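Local coordinates for protein esterase (Alcaligenes sp., PDB 1QLW) that hydrolyses carboxylic esters, as a bacterial carboxylesterase of the alpha/beta hydrolase fold, at residues Tyr54-Arg59 and Ser98-Asp103; Asn184-Asn189 and Gly209-Gln214; Phe252-Glu257 and Gly292-Ser297. One frame throughout, in Å; residues are numbered along the deposited sequence.

Interaction 1 of 3, residues Tyr54-Arg59 and Ser98-Asp103. With SO4 (sulfate ion), chain C.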
ATOM      1  N   TYR A  54       3.565  -2.064 -10.785  1.00 12.63           N
ATOM      2  CA  TYR A  54       4.045  -2.948 -11.842  1.00 13.23           C
ATOM      3  C   TYR A  54       5.573  -3.024 -11.818  1.00 13.26           C
ATOM      4  O   TYR A  54       6.295  -2.070 -11.504  1.00 13.19           O
ATOM      5  CB  TYR A  54       3.536  -2.501 -13.222  1.00 15.43           C
ATOM      6  CG  TYR A  54       4.094  -1.217 -13.781  1.00 15.78           C
ATOM      7  CD1 TYR A  54       5.257  -1.220 -14.548  1.00 17.07           C
ATOM      8  CD2 TYR A  54       3.465   0.009 -13.572  1.00 17.19           C
ATOM      9  CE1 TYR A  54       5.776  -0.050 -15.071  1.00 19.12           C
ATOM     10  CE2 TYR A  54       3.991   1.176 -14.106  1.00 19.22           C
ATOM     11  CZ  TYR A  54       5.150   1.156 -14.842  1.00 19.46           C
ATOM     12  OH  TYR A  54       5.660   2.337 -15.331  1.00 23.34           O
ATOM     13  N   GLN A  55       6.055  -4.213 -12.188  1.00 12.66           N
ATOM     14  CA  GLN A  55       7.478  -4.467 -12.381  1.00 13.11           C
ATOM     15  C   GLN A  55       7.598  -5.287 -13.662  1.00 12.37           C
ATOM     16  O   GLN A  55       6.858  -6.255 -13.850  1.00 12.99           O
ATOM     17  CB  GLN A  55       8.096  -5.134 -11.166  1.00 16.66           C
ATOM     18  CG  GLN A  55       8.183  -4.161  -9.997  1.00 20.45           C
ATOM     19  CD  GLN A  55       8.988  -4.549  -8.805  1.00 24.02           C
ATOM     20  OE1 GLN A  55      10.044  -3.983  -8.492  1.00 26.51           O
ATOM     21  NE2 GLN A  55       8.466  -5.533  -8.105  1.00 24.74           N
ATOM     22  N   ILE A  56       8.541  -4.901 -14.517  1.00 12.72           N
ATOM     23  CA  ILE A  56       8.673  -5.485 -15.851  1.00 13.99           C
ATOM     24  C   ILE A  56      10.097  -6.012 -16.001  1.00 13.62           C
ATOM     25  O   ILE A  56      11.048  -5.223 -15.972  1.00 14.07           O
ATOM     26  CB  ILE A  56       8.430  -4.403 -16.928  1.00 15.39           C
ATOM     27  CG1 ILE A  56       7.069  -3.741 -16.756  1.00 20.85           C
ATOM     28  CG2 ILE A  56       8.605  -4.997 -18.321  1.00 15.37           C
ATOM     29  CD1 ILE A  56       6.532  -2.804 -17.762  1.00 23.95           C
ATOM     30  N   PRO A  57      10.260  -7.319 -16.125  1.00 13.72           N
ATOM     31  CA  PRO A  57      11.585  -7.898 -16.315  1.00 14.44           C
ATOM     32  C   PRO A  57      12.069  -7.588 -17.720  1.00 14.17           C
ATOM     33  O   PRO A  57      11.290  -7.178 -18.593  1.00 15.44           O
ATOM     34  CB  PRO A  57      11.371  -9.393 -16.069  1.00 15.70           C
ATOM     35  CG  PRO A  57       9.974  -9.624 -16.530  1.00 16.44           C
ATOM     36  CD  PRO A  57       9.214  -8.363 -16.168  1.00 14.66           C
ATOM     37  N   GLN A  58      13.349  -7.857 -17.977  1.00 15.06           N
ATOM     38  CA  GLN A  58      13.851  -7.723 -19.335  1.00 15.43           C
ATOM     39  C   GLN A  58      13.209  -8.773 -20.226  1.00 14.33           C
ATOM     40  O   GLN A  58      12.973  -9.901 -19.807  1.00 14.94           O
ATOM     41  CB  GLN A  58      15.374  -7.918 -19.333  1.00 16.57           C
ATOM     42  CG  GLN A  58      16.063  -6.875 -18.465  1.00 18.91           C
ATOM     43  CD  GLN A  58      17.556  -6.861 -18.724  1.00 21.05           C
ATOM     44  OE1 GLN A  58      18.234  -7.837 -18.437  1.00 25.34           O
ATOM     45  NE2 GLN A  58      18.023  -5.749 -19.258  1.00 22.36           N
ATOM     46  N   ARG A  59      12.906  -8.423 -21.475  1.00 14.41           N
ATOM     47  CA  ARG A  59      12.355  -9.357 -22.450  1.00 14.47           C
ATOM     48  C   ARG A  59      11.163 -10.093 -21.868  1.00 14.09           C
ATOM     49  O   ARG A  59      11.052 -11.319 -21.937  1.00 14.60           O
ATOM     50  CB  ARG A  59      13.437 -10.367 -22.887  1.00 15.38           C
ATOM     51  CG  ARG A  59      14.672  -9.604 -23.396  1.00 16.39           C
ATOM     52  CD  ARG A  59      15.553 -10.554 -24.128  1.00 18.10           C
ATOM     53  NE  ARG A  59      15.974 -11.598 -23.326  1.00 18.16           N
ATOM     54  CZ  ARG A  59      16.926 -11.284 -22.642  1.00 26.76           C
ATOM     55  NH1 ARG A  59      17.353 -10.465 -21.721  1.00 21.87           N
ATOM     56  NH2 ARG A  59      17.278 -12.572 -23.198  1.00 31.98           N
ATOM     57  N   SER A  98       6.113 -10.071 -16.334  1.00 12.72           N
ATOM     58  CA  SER A  98       5.719  -8.810 -15.745  1.00 13.09           C
ATOM     59  C   SER A  98       4.624  -9.022 -14.712  1.00 13.01           C
ATOM     60  O   SER A  98       3.771  -9.889 -14.914  1.00 14.30           O
ATOM     61  CB  SER A  98       5.213  -7.865 -16.819  1.00 13.89           C
ATOM     62  OG  SER A  98       6.284  -7.556 -17.696  1.00 15.19           O
ATOM     63  N   THR A  99       4.684  -8.259 -13.634  1.00 12.24           N
ATOM     64  CA  THR A  99       3.707  -8.394 -12.573  1.00 12.97           C
ATOM     65  C   THR A  99       3.003  -7.065 -12.308  1.00 11.91           C
ATOM     66  O   THR A  99       3.617  -5.993 -12.330  1.00 13.39           O
ATOM     67  CB  THR A  99       4.288  -8.859 -11.235  1.00 14.65           C
ATOM     68  OG1 THR A  99       5.210  -7.881 -10.772  1.00 15.54           O
ATOM     69  CG2 THR A  99       4.938 -10.223 -11.390  1.00 15.84           C
ATOM     70  N   TYR A 100       1.702  -7.169 -12.094  1.00 12.01           N
ATOM     71  CA  TYR A 100       0.846  -6.027 -11.746  1.00 11.98           C
ATOM     72  C   TYR A 100       0.178  -6.404 -10.428  1.00 11.70           C
ATOM     73  O   TYR A 100      -0.674  -7.291 -10.431  1.00 13.32           O
ATOM     74  CB  TYR A 100      -0.154  -5.709 -12.848  1.00 12.98           C
ATOM     75  CG  TYR A 100       0.497  -5.109 -14.068  1.00 12.54           C
ATOM     76  CD1 TYR A 100       1.262  -5.861 -14.941  1.00 13.03           C
ATOM     77  CD2 TYR A 100       0.383  -3.754 -14.349  1.00 12.70           C
ATOM     78  CE1 TYR A 100       1.925  -5.288 -16.006  1.00 13.25           C
ATOM     79  CE2 TYR A 100       1.012  -3.174 -15.430  1.00 13.46           C
ATOM     80  CZ  TYR A 100       1.790  -3.938 -16.258  1.00 12.97           C
ATOM     81  OH  TYR A 100       2.434  -3.382 -17.331  1.00 14.70           O
ATOM     82  N   VAL A 101       0.617  -5.823  -9.329  1.00 11.15           N
ATOM     83  CA  VAL A 101       0.151  -6.205  -7.991  1.00 11.43           C
ATOM     84  C   VAL A 101      -0.755  -5.091  -7.493  1.00 11.02           C
ATOM     85  O   VAL A 101      -0.306  -3.946  -7.326  1.00 11.84           O
ATOM     86  CB  VAL A 101       1.315  -6.450  -7.026  1.00 12.24           C
ATOM     87  CG1 VAL A 101       0.780  -6.785  -5.633  1.00 13.59           C
ATOM     88  CG2 VAL A 101       2.242  -7.563  -7.512  1.00 14.35           C
ATOM     89  N   ILE A 102      -2.017  -5.425  -7.249  1.00 11.15           N
ATOM     90  CA  ILE A 102      -3.011  -4.425  -6.888  1.00 11.42           C
ATOM     91  C   ILE A 102      -3.264  -4.371  -5.390  1.00 10.88           C
ATOM     92  O   ILE A 102      -2.977  -5.310  -4.648  1.00 12.02           O
ATOM     93  CB  ILE A 102      -4.343  -4.648  -7.641  1.00 13.03           C
ATOM     94  CG1 ILE A 102      -5.120  -5.864  -7.154  1.00 16.94           C
ATOM     95  CG2 ILE A 102      -4.081  -4.737  -9.141  1.00 16.53           C
ATOM     96  CD1 ILE A 102      -6.574  -5.739  -6.938  1.00 20.41           C
ATOM     97  N   ASP A 103      -3.829  -3.228  -4.965  1.00 10.72           N
ATOM     98  CA  ASP A 103      -4.630  -3.192  -3.744  1.00 10.59           C
ATOM     99  C   ASP A 103      -6.086  -3.039  -4.209  1.00 10.24           C
ATOM    100  O   ASP A 103      -6.391  -2.155  -5.005  1.00 11.08           O
ATOM    101  CB  ASP A 103      -4.285  -2.061  -2.783  1.00 10.91           C
ATOM    102  CG  ASP A 103      -2.983  -2.295  -2.030  1.00 10.71           C
ATOM    103  OD1 ASP A 103      -2.504  -3.461  -1.995  1.00 12.25           O
ATOM    104  OD2 ASP A 103      -2.483  -1.335  -1.392  1.00 12.00           O
TER
HETATM  105  S   SO4 C 575      13.143  -4.937 -22.827  1.00 18.68           S
HETATM  106  O1  SO4 C 575      14.040  -5.470 -21.730  1.00 22.81           O
HETATM  107  O2  SO4 C 575      12.749  -6.224 -23.536  1.00 23.36           O
HETATM  108  O3  SO4 C 575      13.817  -4.016 -23.752  1.00 23.17           O
HETATM  109  O4  SO4 C 575      11.910  -4.401 -22.174  1.00 21.66           O
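Two backbone hydrogen bonds join strand 54-57 to strand 99-103, which run antiparallel (167°). Gln55 N gives to Thr99 O and Thr99 N to Gln55 O, both at 3.0 Å; the second is the straighter and arrives almost along the C=O axis. Gln55 and Thr99 thus form the hydrogen-bonded pair, and Tyr54 with Tyr100 the non-hydrogen-bonded one. A CA-H...O contact, Tyr54 CA to Thr99 O at 3.1 Å, backs them.

Tyr54 CB sits over one face of the Tyr100 ring, offset toward its rim, in a CH-pi contact 3.7 Å from the centroid. Tyr54 CG takes the crowded position between N and C (chi1 69°), and the two rings point the same way, 21° apart in plane but slid until they barely overlap, 5.8 Å between centroids. Beyond them, Ser98 OG touches Ile56 CG2 and Pro57 CD.

The one backbone N-H of Arg59 is shared between two oxygens of a sulfate, probably from the crystallisation liquor, which Ser16 OG also holds.

Strand 13-23 pairs with the other edge of strand 43-57, and strand 65-68 flanks 99-103. Helix 88-94 covers the Gln55-Thr99 face, its Asp89 binding Thr99 OG1; Gln55 OE1 reaches Gln18 of the second subunit.

Interaction 2 of 3, residues Asn184-Asn189 and Gly209-Gln214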
ATOM      1  N   ASN A 184     -17.753  -6.255  -6.404  1.00 12.39           N
ATOM      2  CA  ASN A 184     -16.885  -5.231  -5.821  1.00 12.04           C
ATOM      3  C   ASN A 184     -16.336  -4.367  -6.936  1.00 11.84           C
ATOM      4  O   ASN A 184     -16.080  -4.848  -8.036  1.00 12.14           O
ATOM      5  CB  ASN A 184     -15.763  -5.980  -5.081  1.00 12.61           C
ATOM      6  CG  ASN A 184     -14.861  -5.037  -4.309  1.00 12.67           C
ATOM      7  OD1 ASN A 184     -15.150  -4.725  -3.129  1.00 15.76           O
ATOM      8  ND2 ASN A 184     -13.829  -4.585  -4.938  1.00 11.95           N
ATOM      9  N   PRO A 185     -16.077  -3.088  -6.685  1.00 12.37           N
ATOM     10  CA  PRO A 185     -15.507  -2.194  -7.691  1.00 12.57           C
ATOM     11  C   PRO A 185     -14.202  -2.665  -8.292  1.00 12.08           C
ATOM     12  O   PRO A 185     -13.849  -2.300  -9.433  1.00 12.64           O
ATOM     13  CB  PRO A 185     -15.366  -0.855  -6.959  1.00 13.68           C
ATOM     14  CG  PRO A 185     -16.483  -0.881  -5.961  1.00 14.32           C
ATOM     15  CD  PRO A 185     -16.468  -2.315  -5.481  1.00 13.49           C
ATOM     16  N   THR A 186     -13.448  -3.522  -7.588  1.00 11.93           N
ATOM     17  CA  THR A 186     -12.239  -4.100  -8.159  1.00 11.69           C
ATOM     18  C   THR A 186     -12.536  -4.807  -9.474  1.00 11.49           C
ATOM     19  O   THR A 186     -11.695  -4.826 -10.370  1.00 12.41           O
ATOM     20  CB  THR A 186     -11.597  -5.076  -7.156  1.00 11.70           C
ATOM     21  OG1 THR A 186     -11.308  -4.407  -5.922  1.00 11.91           O
ATOM     22  CG2 THR A 186     -10.319  -5.670  -7.681  1.00 12.59           C
ATOM     23  N   VAL A 187     -13.685  -5.463  -9.579  1.00 11.80           N
ATOM     24  CA  VAL A 187     -14.025  -6.233 -10.778  1.00 12.37           C
ATOM     25  C   VAL A 187     -14.006  -5.393 -12.031  1.00 12.38           C
ATOM     26  O   VAL A 187     -13.352  -5.761 -13.024  1.00 13.47           O
ATOM     27  CB  VAL A 187     -15.391  -6.909 -10.548  1.00 13.29           C
ATOM     28  CG1 VAL A 187     -15.921  -7.510 -11.849  1.00 14.47           C
ATOM     29  CG2 VAL A 187     -15.257  -7.993  -9.476  1.00 14.69           C
ATOM     30  N   ALA A 188     -14.713  -4.248 -12.038  1.00 12.83           N
ATOM     31  CA  ALA A 188     -14.685  -3.389 -13.205  1.00 13.38           C
ATOM     32  C   ALA A 188     -13.289  -2.831 -13.453  1.00 13.07           C
ATOM     33  O   ALA A 188     -12.870  -2.646 -14.591  1.00 13.97           O
ATOM     34  CB  ALA A 188     -15.657  -2.239 -13.037  1.00 14.88           C
ATOM     35  N   ASN A 189     -12.557  -2.519 -12.385  1.00 12.31           N
ATOM     36  CA  ASN A 189     -11.199  -2.005 -12.540  1.00 12.85           C
ATOM     37  C   ASN A 189     -10.269  -3.040 -13.152  1.00 12.21           C
ATOM     38  O   ASN A 189      -9.379  -2.680 -13.931  1.00 12.87           O
ATOM     39  CB  ASN A 189     -10.677  -1.495 -11.200  1.00 13.44           C
ATOM     40  CG  ASN A 189     -11.377  -0.208 -10.797  1.00 13.37           C
ATOM     41  OD1 ASN A 189     -11.753   0.584 -11.651  1.00 15.04           O
ATOM     42  ND2 ASN A 189     -11.518  -0.019  -9.497  1.00 14.48           N
ATOM     43  N   GLY A 209     -11.301 -14.540  -5.226  1.00 12.61           N
ATOM     44  CA  GLY A 209     -11.326 -15.694  -6.107  1.00 13.26           C
ATOM     45  C   GLY A 209     -12.299 -15.541  -7.254  1.00 12.60           C
ATOM     46  O   GLY A 209     -11.970 -15.856  -8.402  1.00 14.58           O
ATOM     47  N   ILE A 210     -13.511 -15.086  -6.948  1.00 12.31           N
ATOM     48  CA  ILE A 210     -14.555 -14.935  -7.958  1.00 12.32           C
ATOM     49  C   ILE A 210     -14.341 -13.742  -8.876  1.00 11.91           C
ATOM     50  O   ILE A 210     -14.895 -13.690  -9.975  1.00 13.27           O
ATOM     51  CB  ILE A 210     -15.922 -14.824  -7.241  1.00 13.08           C
ATOM     52  CG1 ILE A 210     -17.089 -15.050  -8.204  1.00 13.58           C
ATOM     53  CG2 ILE A 210     -16.092 -13.507  -6.508  1.00 13.34           C
ATOM     54  CD1 ILE A 210     -17.127 -16.413  -8.861  1.00 15.38           C
ATOM     55  N   TYR A 211     -13.556 -12.742  -8.438  1.00 12.07           N
ATOM     56  CA  TYR A 211     -13.428 -11.513  -9.216  1.00 12.34           C
ATOM     57  C   TYR A 211     -13.088 -11.695 -10.674  1.00 11.99           C
ATOM     58  O   TYR A 211     -13.768 -11.104 -11.516  1.00 13.19           O
ATOM     59  CB  TYR A 211     -12.464 -10.501  -8.594  1.00 12.60           C
ATOM     60  CG  TYR A 211     -12.800  -9.891  -7.262  1.00 11.69           C
ATOM     61  CD1 TYR A 211     -13.948 -10.152  -6.524  1.00 12.21           C
ATOM     62  CD2 TYR A 211     -11.915  -8.948  -6.729  1.00 11.78           C
ATOM     63  CE1 TYR A 211     -14.159  -9.551  -5.292  1.00 12.10           C
ATOM     64  CE2 TYR A 211     -12.122  -8.329  -5.518  1.00 11.71           C
ATOM     65  CZ  TYR A 211     -13.256  -8.636  -4.791  1.00 11.37           C
ATOM     66  OH  TYR A 211     -13.513  -8.071  -3.562  1.00 12.73           O
ATOM     67  N   PRO A 212     -12.050 -12.446 -11.029  1.00 12.59           N
ATOM     68  CA  PRO A 212     -11.697 -12.537 -12.451  1.00 13.19           C
ATOM     69  C   PRO A 212     -12.802 -13.093 -13.311  1.00 12.35           C
ATOM     70  O   PRO A 212     -12.915 -12.733 -14.485  1.00 13.32           O
ATOM     71  CB  PRO A 212     -10.457 -13.417 -12.483  1.00 14.63           C
ATOM     72  CG  PRO A 212      -9.947 -13.454 -11.112  1.00 17.99           C
ATOM     73  CD  PRO A 212     -11.067 -13.126 -10.167  1.00 13.86           C
ATOM     74  N   PHE A 213     -13.582 -14.016 -12.752  1.00 12.60           N
ATOM     75  CA  PHE A 213     -14.694 -14.599 -13.483  1.00 12.52           C
ATOM     76  C   PHE A 213     -15.802 -13.584 -13.704  1.00 12.60           C
ATOM     77  O   PHE A 213     -16.440 -13.563 -14.753  1.00 14.20           O
ATOM     78  CB  PHE A 213     -15.229 -15.824 -12.732  1.00 13.12           C
ATOM     79  CG  PHE A 213     -14.181 -16.870 -12.479  1.00 13.25           C
ATOM     80  CD1 PHE A 213     -13.730 -17.693 -13.502  1.00 14.49           C
ATOM     81  CD2 PHE A 213     -13.633 -17.026 -11.226  1.00 14.63           C
ATOM     82  CE1 PHE A 213     -12.770 -18.665 -13.265  1.00 15.09           C
ATOM     83  CE2 PHE A 213     -12.686 -17.993 -10.967  1.00 15.78           C
ATOM     84  CZ  PHE A 213     -12.252 -18.816 -11.996  1.00 15.58           C
ATOM     85  N   GLN A 214     -16.064 -12.742 -12.684  1.00 12.90           N
ATOM     86  CA  GLN A 214     -17.018 -11.658 -12.847  1.00 13.54           C
ATOM     87  C   GLN A 214     -16.492 -10.635 -13.846  1.00 13.16           C
ATOM     88  O   GLN A 214     -17.262 -10.079 -14.641  1.00 14.83           O
ATOM     89  CB  GLN A 214     -17.305 -11.013 -11.486  1.00 13.41           C
ATOM     90  CG  GLN A 214     -18.029 -11.972 -10.566  1.00 13.78           C
ATOM     91  CD  GLN A 214     -18.218 -11.470  -9.161  1.00 14.56           C
ATOM     92  OE1 GLN A 214     -17.483 -10.588  -8.702  1.00 16.50           O
ATOM     93  NE2 GLN A 214     -19.172 -12.019  -8.428  1.00 16.48           N
TER
HETATM   94  O   HOH W   1     -17.443  -9.079  -6.382  1.00 13.98           O
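Asn184, Thr186 and Val187 all pack on the side chain of Tyr211. Its CG stands anti to the carbonyl carbon (chi1 -65°), and the ring projects from the first turn of helix 211-218 across the start of helix 185-197. The three residues meet it in succession from tip to root. Val187 comes obliquely to the root, with CG2 3.8 Å from Tyr211 CG. Thr186 crosses at about a right angle and lays CB 3.7 Å from Tyr211 CE2, CG2 following along the CD2-CE2 bond. At the tip lies Asn184, whose CG is anti to the backbone N (chi1 -174°); this puts its CB and CG against the phenol, CG 3.4 Å from Tyr211 OH. The amide plane lies 8° from that of the ring.

One turn further on, Gln214 runs out at about a right angle to Val187. Val187 CG1 packs on Gln214 CB, while Val187 CG2 lies 3.5 Å from Gln214 OE1. A water links the two segments, accepting from Asn184 N and donating to Gln214 OE1, 2.8 Å each.

Helix 211-218 follows strand 200-205; in alpha/beta hydrolases the tight turn between such a pair, the nucleophile elbow, usually carries the nucleophile, so the contact probably packs the helix behind that elbow against helix 185-197.

Tyr211 OH is hydrogen-bonded to Gln104 OE1, and Thr186 OG1 accepts from Ser105 N. An alanine in place of Tyr211 would remove the ring that Val187, Thr186 and Asn184 pack on, with its bond to Gln104, and would probably loosen the seating of the two helix starts.

Between the segments the direct contact is one of shape, with the water as polar link; Val187 O also bonds Thr215 OG1, one residue beyond. The bond to Gln104 is likely to help fix the ring's tip.

Interaction 3 of 3, residues Phe252-Glu257 and Gly292-Ser297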
ATOM      1  N   PHE A 252      -6.178 -25.734  -4.927  1.00 14.28           N
ATOM      2  CA  PHE A 252      -6.505 -25.983  -3.532  1.00 13.79           C
ATOM      3  C   PHE A 252      -5.365 -26.709  -2.826  1.00 13.75           C
ATOM      4  O   PHE A 252      -4.695 -27.566  -3.408  1.00 15.75           O
ATOM      5  CB  PHE A 252      -7.801 -26.783  -3.330  1.00 15.35           C
ATOM      6  CG  PHE A 252      -9.039 -25.923  -3.411  1.00 15.29           C
ATOM      7  CD1 PHE A 252      -9.632 -25.571  -4.605  1.00 14.98           C
ATOM      8  CD2 PHE A 252      -9.648 -25.488  -2.238  1.00 17.98           C
ATOM      9  CE1 PHE A 252     -10.772 -24.780  -4.640  1.00 15.29           C
ATOM     10  CE2 PHE A 252     -10.773 -24.684  -2.266  1.00 18.50           C
ATOM     11  CZ  PHE A 252     -11.352 -24.331  -3.470  1.00 16.78           C
ATOM     12  N   GLY A 253      -5.176 -26.355  -1.561  1.00 14.62           N
ATOM     13  CA  GLY A 253      -4.193 -26.945  -0.700  1.00 14.62           C
ATOM     14  C   GLY A 253      -4.662 -28.151   0.083  1.00 14.57           C
ATOM     15  O   GLY A 253      -5.435 -28.986  -0.400  1.00 16.33           O
ATOM     16  N   ASP A 254      -4.166 -28.257   1.311  1.00 14.79           N
ATOM     17  CA  ASP A 254      -4.410 -29.417   2.156  1.00 15.06           C
ATOM     18  C   ASP A 254      -5.195 -29.115   3.400  1.00 15.01           C
ATOM     19  O   ASP A 254      -5.565 -27.962   3.677  1.00 15.19           O
ATOM     20  CB  ASP A 254      -3.063 -30.081   2.464  1.00 16.54           C
ATOM     21  CG  ASP A 254      -3.094 -31.569   2.723  1.00 17.86           C
ATOM     22  OD1 ASP A 254      -4.168 -32.202   2.751  1.00 18.29           O
ATOM     23  OD2 ASP A 254      -1.979 -32.118   2.896  1.00 20.11           O
ATOM     24  N   HIS A 255      -5.518 -30.170   4.149  1.00 15.39           N
ATOM     25  CA  HIS A 255      -6.332 -30.097   5.345  1.00 16.24           C
ATOM     26  C   HIS A 255      -7.695 -29.485   5.033  1.00 16.03           C
ATOM     27  O   HIS A 255      -8.336 -28.879   5.890  1.00 18.59           O
ATOM     28  CB  HIS A 255      -5.676 -29.370   6.514  1.00 18.55           C
ATOM     29  CG  HIS A 255      -4.486 -30.082   7.063  1.00 20.07           C
ATOM     30  ND1 HIS A 255      -4.614 -31.121   7.960  1.00 22.40           N
ATOM     31  CD2 HIS A 255      -3.161 -29.895   6.872  1.00 21.22           C
ATOM     32  CE1 HIS A 255      -3.397 -31.561   8.278  1.00 23.81           C
ATOM     33  NE2 HIS A 255      -2.502 -30.834   7.627  1.00 23.36           N
ATOM     34  N   ILE A 256      -8.229 -29.759   3.832  1.00 16.22           N
ATOM     35  CA  ILE A 256      -9.501 -29.171   3.455  1.00 16.70           C
ATOM     36  C   ILE A 256     -10.672 -29.846   4.143  1.00 17.06           C
ATOM     37  O   ILE A 256     -11.626 -29.217   4.612  1.00 17.46           O
ATOM     38  CB  ILE A 256      -9.702 -29.285   1.923  1.00 18.00           C
ATOM     39  CG1 ILE A 256      -8.701 -28.411   1.155  1.00 19.81           C
ATOM     40  CG2 ILE A 256     -11.135 -28.995   1.505  1.00 19.23           C
ATOM     41  CD1 ILE A 256      -8.997 -26.929   1.238  1.00 20.70           C
ATOM     42  N   GLU A 257     -10.649 -31.178   4.156  1.00 18.60           N
ATOM     43  CA  GLU A 257     -11.789 -31.961   4.581  1.00 20.38           C
ATOM     44  C   GLU A 257     -12.299 -31.712   5.972  1.00 20.89           C
ATOM     45  O   GLU A 257     -13.525 -31.740   6.183  1.00 22.70           O
ATOM     46  CB  GLU A 257     -11.494 -33.464   4.379  1.00 23.14           C
ATOM     47  CG  GLU A 257     -11.782 -33.798   2.922  1.00 28.99           C
ATOM     48  CD  GLU A 257     -10.742 -33.958   1.877  1.00 32.99           C
ATOM     49  OE1 GLU A 257      -9.970 -34.922   2.221  1.00 37.55           O
ATOM     50  OE2 GLU A 257     -10.374 -33.230   0.919  1.00 26.05           O
ATOM     51  N   GLY A 292       1.048 -35.122  -4.760  1.00 21.92           N
ATOM     52  CA  GLY A 292       2.077 -35.498  -3.796  1.00 23.93           C
ATOM     53  C   GLY A 292       2.651 -34.294  -3.067  1.00 23.32           C
ATOM     54  O   GLY A 292       3.747 -34.384  -2.511  1.00 26.41           O
ATOM     55  N   VAL A 293       1.926 -33.184  -2.998  1.00 20.79           N
ATOM     56  CA  VAL A 293       2.368 -31.967  -2.318  1.00 20.21           C
ATOM     57  C   VAL A 293       1.435 -31.811  -1.128  1.00 19.78           C
ATOM     58  O   VAL A 293       0.247 -31.554  -1.298  1.00 20.02           O
ATOM     59  CB  VAL A 293       2.326 -30.774  -3.273  1.00 20.60           C
ATOM     60  CG1 VAL A 293       2.748 -29.502  -2.549  1.00 21.18           C
ATOM     61  CG2 VAL A 293       3.214 -31.000  -4.486  1.00 22.84           C
ATOM     62  N   HIS A 294       1.973 -31.924   0.087  1.00 20.07           N
ATOM     63  CA  HIS A 294       1.156 -31.988   1.281  1.00 20.79           C
ATOM     64  C   HIS A 294       1.381 -30.832   2.246  1.00 18.95           C
ATOM     65  O   HIS A 294       2.464 -30.245   2.283  1.00 20.97           O
ATOM     66  CB  HIS A 294       1.498 -33.298   2.030  1.00 23.60           C
ATOM     67  CG  HIS A 294       1.283 -34.513   1.181  1.00 26.82           C
ATOM     68  ND1 HIS A 294       2.240 -35.184   0.468  1.00 29.75           N
ATOM     69  CD2 HIS A 294       0.111 -35.098   0.850  1.00 27.65           C
ATOM     70  CE1 HIS A 294       1.692 -36.211  -0.171  1.00 29.84           C
ATOM     71  NE2 HIS A 294       0.386 -36.165   0.016  1.00 29.70           N
ATOM     72  N   GLY A 295       0.350 -30.538   3.025  1.00 18.58           N
ATOM     73  CA  GLY A 295       0.455 -29.577   4.104  1.00 18.71           C
ATOM     74  C   GLY A 295       0.183 -28.130   3.733  1.00 16.20           C
ATOM     75  O   GLY A 295       0.290 -27.284   4.622  1.00 17.45           O
ATOM     76  N   ASN A 296      -0.144 -27.791   2.503  1.00 15.17           N
ATOM     77  CA  ASN A 296      -0.326 -26.382   2.176  1.00 14.14           C
ATOM     78  C   ASN A 296      -1.541 -25.795   2.878  1.00 14.29           C
ATOM     79  O   ASN A 296      -2.596 -26.397   2.962  1.00 15.53           O
ATOM     80  CB  ASN A 296      -0.410 -26.145   0.671  1.00 14.93           C
ATOM     81  CG  ASN A 296       0.960 -26.192   0.033  1.00 14.77           C
ATOM     82  OD1 ASN A 296       1.347 -27.206  -0.554  1.00 16.44           O
ATOM     83  ND2 ASN A 296       1.688 -25.079   0.176  1.00 14.73           N
ATOM     84  N   SER A 297      -1.314 -24.558   3.338  1.00 13.72           N
ATOM     85  CA  SER A 297      -2.355 -23.791   3.994  1.00 13.46           C
ATOM     86  C   SER A 297      -3.119 -22.976   2.957  1.00 12.95           C
ATOM     87  O   SER A 297      -2.811 -22.966   1.758  1.00 14.46           O
ATOM     88  CB  SER A 297      -1.739 -22.847   5.021  1.00 13.57           C
ATOM     89  OG  SER A 297      -1.093 -21.732   4.411  1.00 13.49           O
TER
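The Asp254 carboxylate is the flat group that matters here, and its two oxygens are used differently. OD2 accepts from Gly295 N at 2.8 Å through its anti lone pair, the one turned away from OD1, in a nearly straight bond of 165°. OD1 is met from above the carboxylate plane by His255 N, the next amide along, at 2.8 Å. On the other segment the His294 ring has Asp254 OD2 at its edge, near its plane; the closest atom of that residue is its backbone carbon, His294 CA, 3.5 Å from Asp254 OD2. Asp254 OD2 and His294 NE2 are 5.5 Å apart, not in contact; if the ring is protonated, the carboxylate might favour that form. The His255 ring stacks on Phe155.

The segments are loops that leave neighbouring parallel strands, 248-252 and 283-287, at the C-terminal ends of these strands in the alpha/beta hydrolase sheet. In this fold the loop after the last of these strands commonly carries the catalytic histidine, so the contact probably lies on the active-site side of the sheet. Gly253 N gives a hydrogen bond to Glu230, at the end of the adjacent strand.

The backbone ties the loops a second time: Asp254 N donates to Asn296 O at 2.9 Å, in the carbonyl plane and on a lone pair. Asp254 CG, anti to its own backbone N (chi1 -152°), carries the carboxylate over to Gly295. At Gly253 a CB would clash with Asn296 O across the contact. Gly295 needs to be glycine for a different reason, its own backbone: at phi 88° a CB would jam against the carbonyl before it. Asn296 turns its amide elsewhere, ND2 donating to Asp303 and Asn305.

The three contacts follow one another along the chain. Interaction 1 joins strands near one end of the sheet, and interaction 2 packs the starts of two helices; their centres are 19 Å apart, yet they touch, Ile102 CD1 resting 3.8 Å from Thr186 CG2. Interaction 3 is separate: its centre is 26 Å from that of interaction 2, with about 9 Å between nearest atoms, and 29 Å from that of interaction 1. Interaction 2 probably lies behind the turn, between strand 200-205 and helix 211-218, where this fold usually places its nucleophile, and interaction 3 in the loop that usually carries the catalytic histidine. The sulfate at Arg59, probably from the crystallisation liquor, is no guide to the substrate pocket.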